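PDB 3G9Q: ferrichrome-binding protein, which binds iron(3+)-hydroxamate complexes and passes them to the membrane-bound permease of the FhuCBGD transporter, serving ferrichrome and coprogen uptake. Local coordinates for residues A[25-30]-A[105-110]; A[46-51]-A[250-255]; A[122-127]-A[257-262]; A[171-174]-A[179-182]; A[210-215]-A[263-268]. One frame throughout, in Å; residues are numbered along the deposited sequence.

In the fold
The five contacts follow the two-lobed build of this family, in which a long helix, 118-143, joins the lobes and the siderophore is bound in the cleft between them. Interaction 1 belongs to the N-terminal lobe and interaction 5 to the C-terminal one, their centres about 24 Å apart. Helix 255-270 spans the distance: its cap lies in interaction 2, its first turns in interaction 3 and its later turns in interaction 5. Interactions 1 and 2 touch through a probable hydrogen bond between Gly-26 N and Tyr-48 OH, 3.1 Å. Interaction 4 lies about 13 Å from interaction 5, centre to centre, and meets it through isoleucines: Ile-171 and Ile-172 reach Ile-265.

Interaction 1 of 5, residues A[25-30]-A[105-110]; sequences YGYFKT and IEQLKE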
# COMPACT_ATOMS: atom_id res chain seq x y z
N TYR A 25 -0.87 -11.22 -0.10
CA TYR A 25 -1.49 -11.89 -1.25
C TYR A 25 -0.85 -11.50 -2.58
O TYR A 25 -0.47 -12.37 -3.37
CB TYR A 25 -3.00 -11.59 -1.30
CG TYR A 25 -3.65 -12.12 -2.55
CD1 TYR A 25 -3.88 -13.48 -2.74
CD2 TYR A 25 -3.96 -11.26 -3.59
CE1 TYR A 25 -4.39 -13.98 -3.94
CE2 TYR A 25 -4.46 -11.73 -4.78
CZ TYR A 25 -4.67 -13.09 -4.96
OH TYR A 25 -5.18 -13.53 -6.18
N GLY A 26 -0.72 -10.19 -2.81
CA GLY A 26 -0.11 -9.70 -4.04
C GLY A 26 1.33 -10.16 -4.28
O GLY A 26 1.79 -10.17 -5.42
N TYR A 27 2.05 -10.51 -3.21
CA TYR A 27 3.44 -10.98 -3.31
C TYR A 27 3.52 -12.35 -3.98
O TYR A 27 4.33 -12.57 -4.88
CB TYR A 27 4.11 -11.09 -1.93
CG TYR A 27 4.50 -9.76 -1.31
CD1 TYR A 27 3.57 -9.03 -0.58
CD2 TYR A 27 5.76 -9.22 -1.50
CE1 TYR A 27 3.89 -7.80 -0.06
CE2 TYR A 27 6.09 -7.99 -0.98
CZ TYR A 27 5.16 -7.28 -0.26
OH TYR A 27 5.46 -6.04 0.27
N PHE A 28 2.68 -13.27 -3.52
CA PHE A 28 2.65 -14.62 -4.03
C PHE A 28 2.05 -14.60 -5.44
O PHE A 28 2.44 -15.40 -6.29
CB PHE A 28 1.84 -15.51 -3.08
CG PHE A 28 2.59 -15.88 -1.81
CD1 PHE A 28 3.22 -17.10 -1.68
CD2 PHE A 28 2.71 -14.97 -0.76
CE1 PHE A 28 3.96 -17.42 -0.54
CE2 PHE A 28 3.45 -15.28 0.38
CZ PHE A 28 4.07 -16.50 0.49
N LYS A 29 1.12 -13.68 -5.68
CA LYS A 29 0.52 -13.57 -7.00
C LYS A 29 1.63 -13.19 -7.98
O LYS A 29 1.78 -13.81 -9.03
CB LYS A 29 -0.59 -12.51 -7.01
CG LYS A 29 -1.38 -12.42 -8.30
CD LYS A 29 -2.01 -13.74 -8.65
CE LYS A 29 -2.29 -13.80 -10.14
NZ LYS A 29 -2.57 -15.20 -10.58
N THR A 30 2.43 -12.18 -7.63
CA THR A 30 3.52 -11.79 -8.51
C THR A 30 4.46 -12.97 -8.78
O THR A 30 4.80 -13.25 -9.93
CB THR A 30 4.35 -10.61 -7.93
OG1 THR A 30 3.49 -9.50 -7.69
CG2 THR A 30 5.43 -10.18 -8.91
N ILE A 105 10.73 -4.45 -0.64
CA ILE A 105 11.23 -5.08 -1.85
C ILE A 105 12.03 -6.27 -1.33
O ILE A 105 12.31 -7.21 -2.07
CB ILE A 105 12.15 -4.13 -2.65
CG1 ILE A 105 11.32 -3.08 -3.39
CG2 ILE A 105 12.99 -4.93 -3.64
CD1 ILE A 105 12.11 -1.88 -3.91
N GLU A 106 12.39 -6.20 -0.05
CA GLU A 106 13.14 -7.28 0.60
C GLU A 106 12.16 -8.40 0.93
O GLU A 106 12.48 -9.58 0.77
CB GLU A 106 13.82 -6.77 1.89
CG GLU A 106 14.64 -5.48 1.73
CD GLU A 106 15.85 -5.59 0.78
OE1 GLU A 106 16.41 -4.52 0.43
OE2 GLU A 106 16.25 -6.72 0.41
N GLN A 107 10.97 -8.01 1.38
CA GLN A 107 9.89 -8.94 1.73
C GLN A 107 9.52 -9.81 0.53
O GLN A 107 9.03 -10.92 0.70
CB GLN A 107 8.66 -8.15 2.20
CG GLN A 107 7.51 -9.00 2.73
CD GLN A 107 7.91 -9.86 3.91
OE1 GLN A 107 8.58 -10.86 3.75
NE2 GLN A 107 7.50 -9.46 5.10
N LEU A 108 9.74 -9.28 -0.67
CA LEU A 108 9.45 -10.00 -1.92
C LEU A 108 10.57 -11.00 -2.23
O LEU A 108 10.34 -12.06 -2.82
CB LEU A 108 9.32 -9.02 -3.09
CG LEU A 108 9.31 -9.65 -4.50
CD1 LEU A 108 8.08 -10.50 -4.67
CD2 LEU A 108 9.34 -8.56 -5.54
N LYS A 109 11.78 -10.64 -1.84
CA LYS A 109 12.92 -11.50 -2.09
C LYS A 109 12.97 -12.57 -1.01
O LYS A 109 13.60 -13.60 -1.20
CB LYS A 109 14.21 -10.66 -2.13
CG LYS A 109 14.15 -9.51 -3.13
CD LYS A 109 15.41 -9.40 -3.99
CE LYS A 109 16.61 -8.89 -3.21
NZ LYS A 109 17.85 -8.89 -4.05
N GLU A 110 12.31 -12.33 0.11
CA GLU A 110 12.28 -13.33 1.18
C GLU A 110 11.36 -14.45 0.73
O GLU A 110 11.69 -15.62 0.84
CB GLU A 110 11.74 -12.72 2.48
CG GLU A 110 11.75 -13.66 3.68
CD GLU A 110 10.95 -13.12 4.87
OE1 GLU A 110 9.70 -13.10 4.79
OE2 GLU A 110 11.57 -12.71 5.89
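Tyr-27 and Leu-108 mark the nearest backbone approach of helix 25-31 and helix 106-115, with their CA atoms 6.2 Å apart. So near an approach lets the tyrosine ring touch the other main chain directly: Tyr-27 CD2 is 3.8 Å from Leu-108 CA, and CB of the leucine also lies at the ring edge. Gln-107 comes instead over a face, its CG 4.1 Å from Tyr-27 CE2. The ring gets there because CG of Tyr-27 is anti to its carbonyl carbon (chi1 -75°), which turns it toward helix 106-115, edge to Leu-108 and one face to Gln-107. Helix 25-31 is the connection of a beta-alpha-beta crossover, linking parallel strands 17-19 and 35-37 of the N-terminal lobe, and helix 106-115 packs beside it. Pro-255 touches Tyr-27 as well, while Leu-108 is backed by Trp-124 of helix 118-143. Within helix 25-31, Thr-30 OG1 donates to Gly-26 O, one turn back, at 2.9 Å, so that this carbonyl takes two bonds, the other from Thr-30 N.

Interaction 2 of 5, residues A[46-51]-A[250-255]; sequences PYYKGK and FYFTDP
Polar groups meet where the hydroxyl of Tyr-48 comes up to the carboxylate of Asp-254, the two side chains arriving from opposite directions. Tyr-48 OH lies 3.0 Å from Asp-254 OD1 and 3.1 Å from Asp-254 OD2. The ring and carboxylate planes are turned 45° from one another, and OD2 of Asp-254 sits at the ring edge, 3.4 Å from Tyr-48 CE2. Both groups have firmer partners: the hydroxyl takes a hydrogen bond from Gly-26 N, and Asp-254 OD1 is bonded to Ser-257 OG. Asp-254 is the N-cap of helix 255-270, its side chain also capping a backbone N in the first turn; with chi1 at 53° its CG lies beside its own backbone N, which lets the carboxylate fold back over that turn. In this way the loop after strand 35-37, in the N-terminal lobe, is tied to the start of the helix that runs on to the C-terminal lobe. A phenylalanine in place of Tyr-48 would probably leave Gly-26 N without its hydroxyl acceptor and take away the hydroxyl now beside the capping carboxylate. Aromatic contacts supply the rest. The rings of Tyr-48 and Phe-252 lie obliquely, centroids 5.6 Å apart, while Tyr-25 meets Tyr-48 edge-to-face. Tyr-47 OH, which probably hydrogen-bonds Gly-260 O, passes Phe-250 CE2 at 4.1 Å.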
# COMPACT_ATOMS: atom_id res chain seq x y z
N PRO A 46 -9.20 -2.65 -4.94
CA PRO A 46 -9.43 -2.42 -6.36
C PRO A 46 -8.31 -2.93 -7.25
O PRO A 46 -8.51 -3.16 -8.44
CB PRO A 46 -9.58 -0.91 -6.44
CG PRO A 46 -8.69 -0.43 -5.33
CD PRO A 46 -9.07 -1.38 -4.22
N TYR A 47 -7.13 -3.13 -6.69
CA TYR A 47 -6.04 -3.61 -7.52
C TYR A 47 -6.05 -5.14 -7.62
O TYR A 47 -5.34 -5.74 -8.43
CB TYR A 47 -4.70 -3.07 -7.00
CG TYR A 47 -4.61 -1.56 -7.01
CD1 TYR A 47 -4.15 -0.86 -5.89
CD2 TYR A 47 -5.03 -0.81 -8.12
CE1 TYR A 47 -4.11 0.54 -5.87
CE2 TYR A 47 -5.00 0.59 -8.11
CZ TYR A 47 -4.54 1.25 -6.97
OH TYR A 47 -4.53 2.64 -6.93
N TYR A 48 -6.90 -5.77 -6.80
CA TYR A 48 -7.03 -7.23 -6.79
C TYR A 48 -8.28 -7.68 -7.55
O TYR A 48 -8.21 -7.99 -8.74
CB TYR A 48 -7.11 -7.76 -5.34
CG TYR A 48 -5.84 -7.69 -4.51
CD1 TYR A 48 -5.90 -7.86 -3.12
CD2 TYR A 48 -4.58 -7.51 -5.09
CE1 TYR A 48 -4.76 -7.85 -2.33
CE2 TYR A 48 -3.41 -7.49 -4.29
CZ TYR A 48 -3.52 -7.67 -2.91
OH TYR A 48 -2.42 -7.69 -2.10
N LYS A 49 -9.41 -7.71 -6.85
CA LYS A 49 -10.69 -8.12 -7.45
C LYS A 49 -10.80 -7.54 -8.85
O LYS A 49 -11.48 -8.09 -9.72
CB LYS A 49 -11.87 -7.66 -6.57
CG LYS A 49 -12.05 -6.14 -6.45
CD LYS A 49 -13.13 -5.77 -5.43
CE LYS A 49 -14.55 -6.17 -5.87
NZ LYS A 49 -14.76 -7.64 -5.99
N GLY A 50 -10.10 -6.43 -9.05
CA GLY A 50 -10.07 -5.76 -10.34
C GLY A 50 -9.87 -6.73 -11.48
O GLY A 50 -10.30 -6.46 -12.60
N LYS A 51 -9.22 -7.86 -11.21
CA LYS A 51 -8.98 -8.88 -12.22
C LYS A 51 -8.29 -10.13 -11.67
O LYS A 51 -8.16 -11.12 -12.38
CB LYS A 51 -8.14 -8.30 -13.39
CG LYS A 51 -8.95 -7.70 -14.55
CD LYS A 51 -8.05 -7.23 -15.69
CE LYS A 51 -7.39 -8.40 -16.41
NZ LYS A 51 -8.36 -9.22 -17.17
N PHE A 250 -4.78 2.06 -1.15
CA PHE A 250 -3.51 2.43 -0.54
C PHE A 250 -3.23 1.78 0.82
O PHE A 250 -2.29 2.14 1.54
CB PHE A 250 -3.42 3.94 -0.43
CG PHE A 250 -3.17 4.61 -1.74
CD1 PHE A 250 -1.89 5.06 -2.07
CD2 PHE A 250 -4.20 4.76 -2.66
CE1 PHE A 250 -1.65 5.65 -3.30
CE2 PHE A 250 -3.99 5.34 -3.90
CZ PHE A 250 -2.71 5.80 -4.23
N TYR A 251 -4.08 0.80 1.13
CA TYR A 251 -4.02 0.03 2.35
C TYR A 251 -2.84 -0.93 2.29
O TYR A 251 -2.19 -1.18 3.30
CB TYR A 251 -5.32 -0.77 2.47
CG TYR A 251 -5.67 -1.17 3.87
CD1 TYR A 251 -4.95 -2.17 4.55
CD2 TYR A 251 -6.74 -0.56 4.54
CE1 TYR A 251 -5.28 -2.53 5.85
CE2 TYR A 251 -7.08 -0.91 5.83
CZ TYR A 251 -6.35 -1.90 6.48
OH TYR A 251 -6.71 -2.22 7.76
N PHE A 252 -2.55 -1.47 1.10
CA PHE A 252 -1.44 -2.42 0.95
C PHE A 252 -0.25 -1.82 0.22
O PHE A 252 -0.36 -0.77 -0.40
CB PHE A 252 -1.88 -3.67 0.19
CG PHE A 252 -3.23 -4.19 0.59
CD1 PHE A 252 -4.37 -3.73 -0.05
CD2 PHE A 252 -3.37 -5.14 1.60
CE1 PHE A 252 -5.63 -4.20 0.31
CE2 PHE A 252 -4.62 -5.62 1.98
CZ PHE A 252 -5.75 -5.15 1.33
N THR A 253 0.88 -2.52 0.28
CA THR A 253 2.11 -2.09 -0.38
C THR A 253 2.79 -3.27 -1.05
O THR A 253 4.01 -3.35 -1.10
CB THR A 253 3.12 -1.45 0.62
OG1 THR A 253 3.47 -2.41 1.64
CG2 THR A 253 2.54 -0.20 1.27
N ASP A 254 2.00 -4.21 -1.55
CA ASP A 254 2.55 -5.38 -2.24
C ASP A 254 2.84 -4.94 -3.68
O ASP A 254 2.34 -3.91 -4.12
CB ASP A 254 1.54 -6.52 -2.21
CG ASP A 254 0.18 -6.10 -2.74
OD1 ASP A 254 -0.52 -5.34 -2.02
OD2 ASP A 254 -0.16 -6.50 -3.87
N PRO A 255 3.62 -5.74 -4.44
CA PRO A 255 3.99 -5.46 -5.84
C PRO A 255 2.85 -5.04 -6.78
O PRO A 255 3.01 -4.15 -7.63
CB PRO A 255 4.66 -6.76 -6.28
CG PRO A 255 5.28 -7.26 -5.02
CD PRO A 255 4.18 -7.02 -3.99

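Interaction 3 of 5, residues A[122-127]-A[257-262]; sequences EKWLAK and SLEGQL
The indole of Trp-124 meets Glu-259 at its edge, with OE1 of the glutamate only 10° out of the ring plane; Leu-125 CD2 lies at the edge too, and Trp-128 stacks on the ring. From that edge the pyrrole nitrogen reaches across: Trp-124 NE1 donates to Glu-259 OE1 at 2.9 Å, with a nearly straight N-H...O angle of 161°. The bond is in plane for the donor alone. The carboxylate is turned steeply against the indole, and its oxygen is approached from above the carboxylate plane, 62° out of it. Trp-124 carries its ring straight toward helix 255-270, CG lying opposite the main-chain nitrogen, while the glutamate, extended beyond CG, slides past in the opposite direction. The second oxygen forms a salt bridge with Lys-131 NZ, so that each oxygen has a partner from helix 118-143. Lys-127 adds its aliphatic part, CD lying 3.9 Å from Glu-259 OE2, whereas its NZ stays 5.2 Å from Glu-259 OE1. An alanine here instead of Glu-259 would probably leave the indole N-H without its acceptor and Lys-131 without its charge partner. The bond joins two helices that both run between the lobes: 255-270, and 118-143, the long linking helix typical of the FhuD-like class of binding proteins.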
# COMPACT_ATOMS: atom_id res chain seq x y z
N GLU A 122 13.04 -11.08 -9.31
CA GLU A 122 14.04 -10.21 -9.90
C GLU A 122 13.50 -9.65 -11.21
O GLU A 122 13.86 -8.55 -11.62
CB GLU A 122 15.33 -10.99 -10.15
CG GLU A 122 15.19 -12.11 -11.17
CD GLU A 122 16.42 -13.02 -11.25
OE1 GLU A 122 16.71 -13.74 -10.26
OE2 GLU A 122 17.09 -13.03 -12.31
N LYS A 123 12.61 -10.40 -11.85
CA LYS A 123 12.00 -9.98 -13.10
C LYS A 123 11.09 -8.77 -12.86
O LYS A 123 11.21 -7.75 -13.55
CB LYS A 123 11.20 -11.14 -13.70
CG LYS A 123 10.98 -11.08 -15.21
CD LYS A 123 10.13 -9.88 -15.61
CE LYS A 123 9.79 -9.89 -17.10
NZ LYS A 123 8.95 -8.71 -17.48
N TRP A 124 10.20 -8.88 -11.88
CA TRP A 124 9.27 -7.81 -11.52
C TRP A 124 10.01 -6.56 -11.00
O TRP A 124 9.60 -5.43 -11.26
CB TRP A 124 8.27 -8.29 -10.46
CG TRP A 124 7.27 -7.23 -10.07
CD1 TRP A 124 6.04 -7.00 -10.63
CD2 TRP A 124 7.45 -6.21 -9.07
NE1 TRP A 124 5.44 -5.90 -10.04
CE2 TRP A 124 6.29 -5.40 -9.08
CE3 TRP A 124 8.48 -5.90 -8.17
CZ2 TRP A 124 6.13 -4.30 -8.22
CZ3 TRP A 124 8.32 -4.80 -7.31
CH2 TRP A 124 7.14 -4.02 -7.35
N LEU A 125 11.09 -6.77 -10.24
CA LEU A 125 11.88 -5.66 -9.71
C LEU A 125 12.44 -4.84 -10.86
O LEU A 125 12.49 -3.61 -10.79
CB LEU A 125 13.02 -6.17 -8.85
CG LEU A 125 12.57 -6.77 -7.52
CD1 LEU A 125 13.78 -7.37 -6.77
CD2 LEU A 125 11.88 -5.68 -6.69
N ALA A 126 12.84 -5.54 -11.91
CA ALA A 126 13.38 -4.93 -13.11
C ALA A 126 12.29 -4.10 -13.78
O ALA A 126 12.54 -2.98 -14.24
CB ALA A 126 13.88 -6.02 -14.08
N LYS A 127 11.08 -4.65 -13.83
CA LYS A 127 9.92 -3.98 -14.41
C LYS A 127 9.56 -2.78 -13.55
O LYS A 127 9.24 -1.70 -14.06
CB LYS A 127 8.73 -4.94 -14.46
CG LYS A 127 7.45 -4.37 -15.04
CD LYS A 127 6.27 -5.30 -14.74
CE LYS A 127 6.55 -6.71 -15.23
NZ LYS A 127 5.61 -7.73 -14.70
N SER A 257 -0.27 -3.82 -5.77
CA SER A 257 -0.86 -2.60 -5.26
C SER A 257 0.03 -1.40 -5.54
O SER A 257 -0.45 -0.31 -5.88
CB SER A 257 -1.10 -2.70 -3.75
OG SER A 257 -2.16 -3.58 -3.45
N LEU A 258 1.34 -1.60 -5.40
CA LEU A 258 2.32 -0.55 -5.65
C LEU A 258 2.22 -0.11 -7.10
O LEU A 258 2.26 1.08 -7.40
CB LEU A 258 3.74 -1.05 -5.33
CG LEU A 258 4.09 -1.25 -3.84
CD1 LEU A 258 5.52 -1.75 -3.71
CD2 LEU A 258 3.90 0.06 -3.09
N GLU A 259 2.07 -1.08 -8.01
CA GLU A 259 1.94 -0.74 -9.42
C GLU A 259 0.68 0.08 -9.65
O GLU A 259 0.72 1.11 -10.33
CB GLU A 259 1.91 -2.01 -10.28
CG GLU A 259 3.29 -2.47 -10.73
CD GLU A 259 3.24 -3.65 -11.70
OE1 GLU A 259 3.09 -4.81 -11.26
OE2 GLU A 259 3.35 -3.39 -12.92
N GLY A 260 -0.44 -0.37 -9.08
CA GLY A 260 -1.69 0.36 -9.23
C GLY A 260 -1.64 1.75 -8.62
O GLY A 260 -2.20 2.71 -9.18
N GLN A 261 -0.98 1.87 -7.48
CA GLN A 261 -0.84 3.16 -6.79
C GLN A 261 0.05 4.12 -7.57
O GLN A 261 -0.24 5.31 -7.62
CB GLN A 261 -0.25 2.97 -5.39
CG GLN A 261 -1.06 2.06 -4.48
CD GLN A 261 -0.40 1.86 -3.14
OE1 GLN A 261 -0.97 1.21 -2.25
NE2 GLN A 261 0.80 2.40 -2.97
N LEU A 262 1.14 3.62 -8.16
CA LEU A 262 2.03 4.49 -8.92
C LEU A 262 1.36 4.99 -10.17
O LEU A 262 1.68 6.06 -10.65
CB LEU A 262 3.34 3.78 -9.30
CG LEU A 262 4.34 4.62 -10.13
CD1 LEU A 262 4.67 5.93 -9.44
CD2 LEU A 262 5.61 3.82 -10.34

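Interaction 4 of 5, residues A[171-174]-A[179-182]; sequences IIYK and QATK
Tyr-173 lays its ring obliquely against the methyl group of Ala-180, closing the short turn that joins helix 169-175 to helix 182-189 in the C-terminal, alpha/beta lobe. One side of the ring does the touching. Ala-180 CB is 3.5 Å from Tyr-173 CE2, and more distant from the neighbouring ring atoms: 3.9 Å from Tyr-173 CZ and 4.1 Å from Tyr-173 CD2. The carbonyl just before the alanine meets the same side differently, since Gln-179 O lies at the ring edge, in plane, 3.9 Å from Tyr-173 CE2. Ile-172, one residue back in the helix, puts its CG2 over a face, 3.8 Å above the ring plane and toward the rim. The tyrosine reaches the turn because CG is anti to the carbonyl carbon (chi1 -62°), which brings the end of the side chain nearer to 179-182 than its first bond suggests. Its helix has a wider, pi-type turn at 171-174. At the far end of the ring, Tyr-173 OH hydrogen-bonds Ile-148 O, and Gln-179 is bonded through its backbone to that same residue, so both sides of the contact are fastened to strand 148-154. The chain then enters the next helix at Thr-181, its N-cap residue, whose OG1 is hydrogen-bonded to Thr-184 OG1 and to Phe-206 O.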
# COMPACT_ATOMS: atom_id res chain seq x y z
N ILE A 171 6.41 5.96 -1.98
CA ILE A 171 6.41 6.12 -3.44
C ILE A 171 6.73 7.57 -3.82
O ILE A 171 7.69 7.86 -4.56
CB ILE A 171 5.02 5.77 -4.08
CG1 ILE A 171 4.33 4.63 -3.31
CG2 ILE A 171 5.21 5.38 -5.53
CD1 ILE A 171 5.09 3.28 -3.22
N ILE A 172 5.91 8.46 -3.29
CA ILE A 172 5.99 9.89 -3.54
C ILE A 172 7.23 10.63 -3.02
O ILE A 172 7.81 11.45 -3.74
CB ILE A 172 4.72 10.57 -3.01
CG1 ILE A 172 3.55 10.13 -3.90
CG2 ILE A 172 4.92 12.05 -2.93
CD1 ILE A 172 3.47 10.84 -5.24
N TYR A 173 7.64 10.32 -1.80
CA TYR A 173 8.77 11.03 -1.25
C TYR A 173 10.13 10.37 -1.43
O TYR A 173 11.14 11.03 -1.21
CB TYR A 173 8.52 11.33 0.23
CG TYR A 173 7.32 12.22 0.47
CD1 TYR A 173 6.28 11.81 1.31
CD2 TYR A 173 7.21 13.47 -0.15
CE1 TYR A 173 5.17 12.62 1.53
CE2 TYR A 173 6.09 14.29 0.06
CZ TYR A 173 5.08 13.85 0.91
OH TYR A 173 3.97 14.63 1.13
N LYS A 174 10.16 9.11 -1.85
CA LYS A 174 11.44 8.40 -2.05
C LYS A 174 11.67 7.93 -3.49
O LYS A 174 12.70 8.25 -4.09
CB LYS A 174 11.54 7.16 -1.15
CG LYS A 174 11.48 7.40 0.34
CD LYS A 174 11.88 6.13 1.09
CE LYS A 174 13.38 5.82 0.93
NZ LYS A 174 14.23 6.97 1.39
N GLN A 179 9.02 16.74 -3.59
CA GLN A 179 9.19 17.47 -2.33
C GLN A 179 7.93 17.66 -1.50
O GLN A 179 6.80 17.55 -2.00
CB GLN A 179 9.82 18.85 -2.57
CG GLN A 179 11.32 18.86 -2.79
CD GLN A 179 11.71 18.37 -4.18
OE1 GLN A 179 11.40 19.02 -5.20
NE2 GLN A 179 12.40 17.23 -4.23
N ALA A 180 8.15 17.94 -0.22
CA ALA A 180 7.09 18.19 0.76
C ALA A 180 7.34 19.55 1.42
O ALA A 180 8.47 20.05 1.37
CB ALA A 180 7.09 17.09 1.81
N THR A 181 6.31 20.15 2.00
CA THR A 181 6.51 21.45 2.67
C THR A 181 7.43 21.28 3.90
O THR A 181 7.44 20.23 4.53
CB THR A 181 5.15 22.10 3.11
OG1 THR A 181 4.58 21.38 4.20
CG2 THR A 181 4.17 22.11 1.94
N LYS A 182 8.21 22.32 4.20
CA LYS A 182 9.16 22.30 5.33
C LYS A 182 8.55 21.69 6.60
O LYS A 182 9.16 20.84 7.25
CB LYS A 182 9.67 23.75 5.66
CG LYS A 182 10.19 24.34 4.47

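Interaction 5 of 5, residues A[210-215]-A[263-268]; sequences YIFAGP and EFITES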
# COMPACT_ATOMS: atom_id res chain seq x y z
N TYR A 210 0.14 20.24 -4.42
CA TYR A 210 -0.71 19.13 -4.85
C TYR A 210 -1.05 18.29 -3.63
O TYR A 210 -0.22 18.09 -2.75
CB TYR A 210 -0.02 18.25 -5.89
CG TYR A 210 0.29 18.97 -7.18
CD1 TYR A 210 1.40 19.81 -7.28
CD2 TYR A 210 -0.55 18.83 -8.29
CE1 TYR A 210 1.69 20.50 -8.45
CE2 TYR A 210 -0.27 19.51 -9.48
CZ TYR A 210 0.85 20.34 -9.55
OH TYR A 210 1.14 21.03 -10.72
N ILE A 211 -2.29 17.79 -3.58
CA ILE A 211 -2.72 16.99 -2.46
C ILE A 211 -3.49 15.73 -2.82
O ILE A 211 -4.34 15.74 -3.69
CB ILE A 211 -3.61 17.80 -1.52
CG1 ILE A 211 -2.96 19.15 -1.21
CG2 ILE A 211 -3.85 17.00 -0.24
CD1 ILE A 211 -1.61 19.21 -0.57
N PHE A 212 -3.17 14.65 -2.13
CA PHE A 212 -3.87 13.39 -2.34
C PHE A 212 -4.66 13.17 -1.06
O PHE A 212 -4.12 12.66 -0.08
CB PHE A 212 -2.87 12.24 -2.52
CG PHE A 212 -2.31 12.14 -3.90
CD1 PHE A 212 -1.07 12.67 -4.21
CD2 PHE A 212 -3.04 11.53 -4.91
CE1 PHE A 212 -0.58 12.60 -5.50
CE2 PHE A 212 -2.55 11.45 -6.20
CZ PHE A 212 -1.32 11.99 -6.50
N ALA A 213 -5.92 13.57 -1.03
CA ALA A 213 -6.68 13.40 0.20
C ALA A 213 -7.82 12.42 0.07
O ALA A 213 -8.33 12.16 -1.02
CB ALA A 213 -7.20 14.74 0.68
N GLY A 214 -8.22 11.87 1.21
CA GLY A 214 -9.32 10.93 1.22
C GLY A 214 -9.61 10.47 2.63
O GLY A 214 -8.88 10.81 3.56
N PRO A 215 -10.69 9.70 2.82
CA PRO A 215 -11.01 9.22 4.17
C PRO A 215 -10.01 8.17 4.66
O PRO A 215 -9.30 7.54 3.86
CB PRO A 215 -12.42 8.67 4.01
CG PRO A 215 -12.43 8.19 2.60
CD PRO A 215 -11.73 9.29 1.86
N GLU A 263 0.43 4.21 -10.71
CA GLU A 263 -0.29 4.62 -11.91
C GLU A 263 -1.21 5.78 -11.52
O GLU A 263 -1.25 6.82 -12.18
CB GLU A 263 -1.10 3.44 -12.48
CG GLU A 263 -1.69 3.66 -13.88
CD GLU A 263 -2.65 2.53 -14.30
OE1 GLU A 263 -2.24 1.34 -14.27
OE2 GLU A 263 -3.82 2.83 -14.65
N PHE A 264 -1.94 5.60 -10.42
CA PHE A 264 -2.84 6.65 -9.97
C PHE A 264 -2.11 7.94 -9.62
O PHE A 264 -2.59 9.03 -9.94
CB PHE A 264 -3.64 6.17 -8.77
CG PHE A 264 -4.39 7.26 -8.08
CD1 PHE A 264 -5.47 7.86 -8.68
CD2 PHE A 264 -3.99 7.71 -6.83
CE1 PHE A 264 -6.15 8.89 -8.04
CE2 PHE A 264 -4.66 8.75 -6.19
CZ PHE A 264 -5.74 9.33 -6.80
N ILE A 265 -0.95 7.82 -8.96
CA ILE A 265 -0.14 8.98 -8.59
C ILE A 265 0.26 9.75 -9.86
O ILE A 265 0.02 10.96 -9.98
CB ILE A 265 1.18 8.55 -7.86
CG1 ILE A 265 0.87 7.74 -6.58
CG2 ILE A 265 2.05 9.80 -7.57
CD1 ILE A 265 2.08 7.03 -5.96
N THR A 266 0.87 9.03 -10.81
CA THR A 266 1.34 9.59 -12.07
C THR A 266 0.24 10.21 -12.91
O THR A 266 0.34 11.36 -13.33
CB THR A 266 2.06 8.51 -12.89
OG1 THR A 266 3.07 7.88 -12.08
CG2 THR A 266 2.70 9.12 -14.13
N GLU A 267 -0.83 9.45 -13.16
CA GLU A 267 -1.93 9.97 -13.94
C GLU A 267 -2.46 11.27 -13.34
O GLU A 267 -2.62 12.26 -14.05
CB GLU A 267 -3.07 8.94 -14.03
CG GLU A 267 -4.34 9.49 -14.69
CD GLU A 267 -4.12 9.95 -16.14
OE1 GLU A 267 -4.99 10.69 -16.66
OE2 GLU A 267 -3.11 9.58 -16.77
N SER A 268 -2.71 11.27 -12.02
CA SER A 268 -3.22 12.45 -11.32
C SER A 268 -2.34 13.67 -11.52
O SER A 268 -2.82 14.75 -11.84
CB SER A 268 -3.31 12.20 -9.81
OG SER A 268 -4.03 11.03 -9.50
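Phe-212 makes a buried, apolar strand-to-helix contact with Phe-264, Ile-265 and Ser-268, where helix 255-270 lies over the mixed sheet of the C-terminal lobe. The axes of strand segment 210-215 and helix segment 263-268 approach to 10.8 Å, their N-to-C directions 133° apart, a gap bridged chiefly by the one phenylalanine. Its ring meets that of Phe-264 obliquely, the planes at 66°, with Phe-212 CE2 3.4 Å from Phe-264 CE2. The end of the ring reaches the helix backbone itself, Phe-212 CZ being 3.8 Å from Ile-265 CA. At the ring edge stands Ser-268 OG, 3.6 Å from Phe-212 CE2; the hydroxyl is turned back toward Phe-264 O, a bond modelled too short to trust in detail. Tyr-243, on the neighbouring strand 242-244, meets the ring of Phe-212 and also touches Phe-264 and Ser-268. Aromatic residues of two adjacent parallel strands thus receive one helix, the layered alpha/beta packing of the lobes in this class of binding proteins.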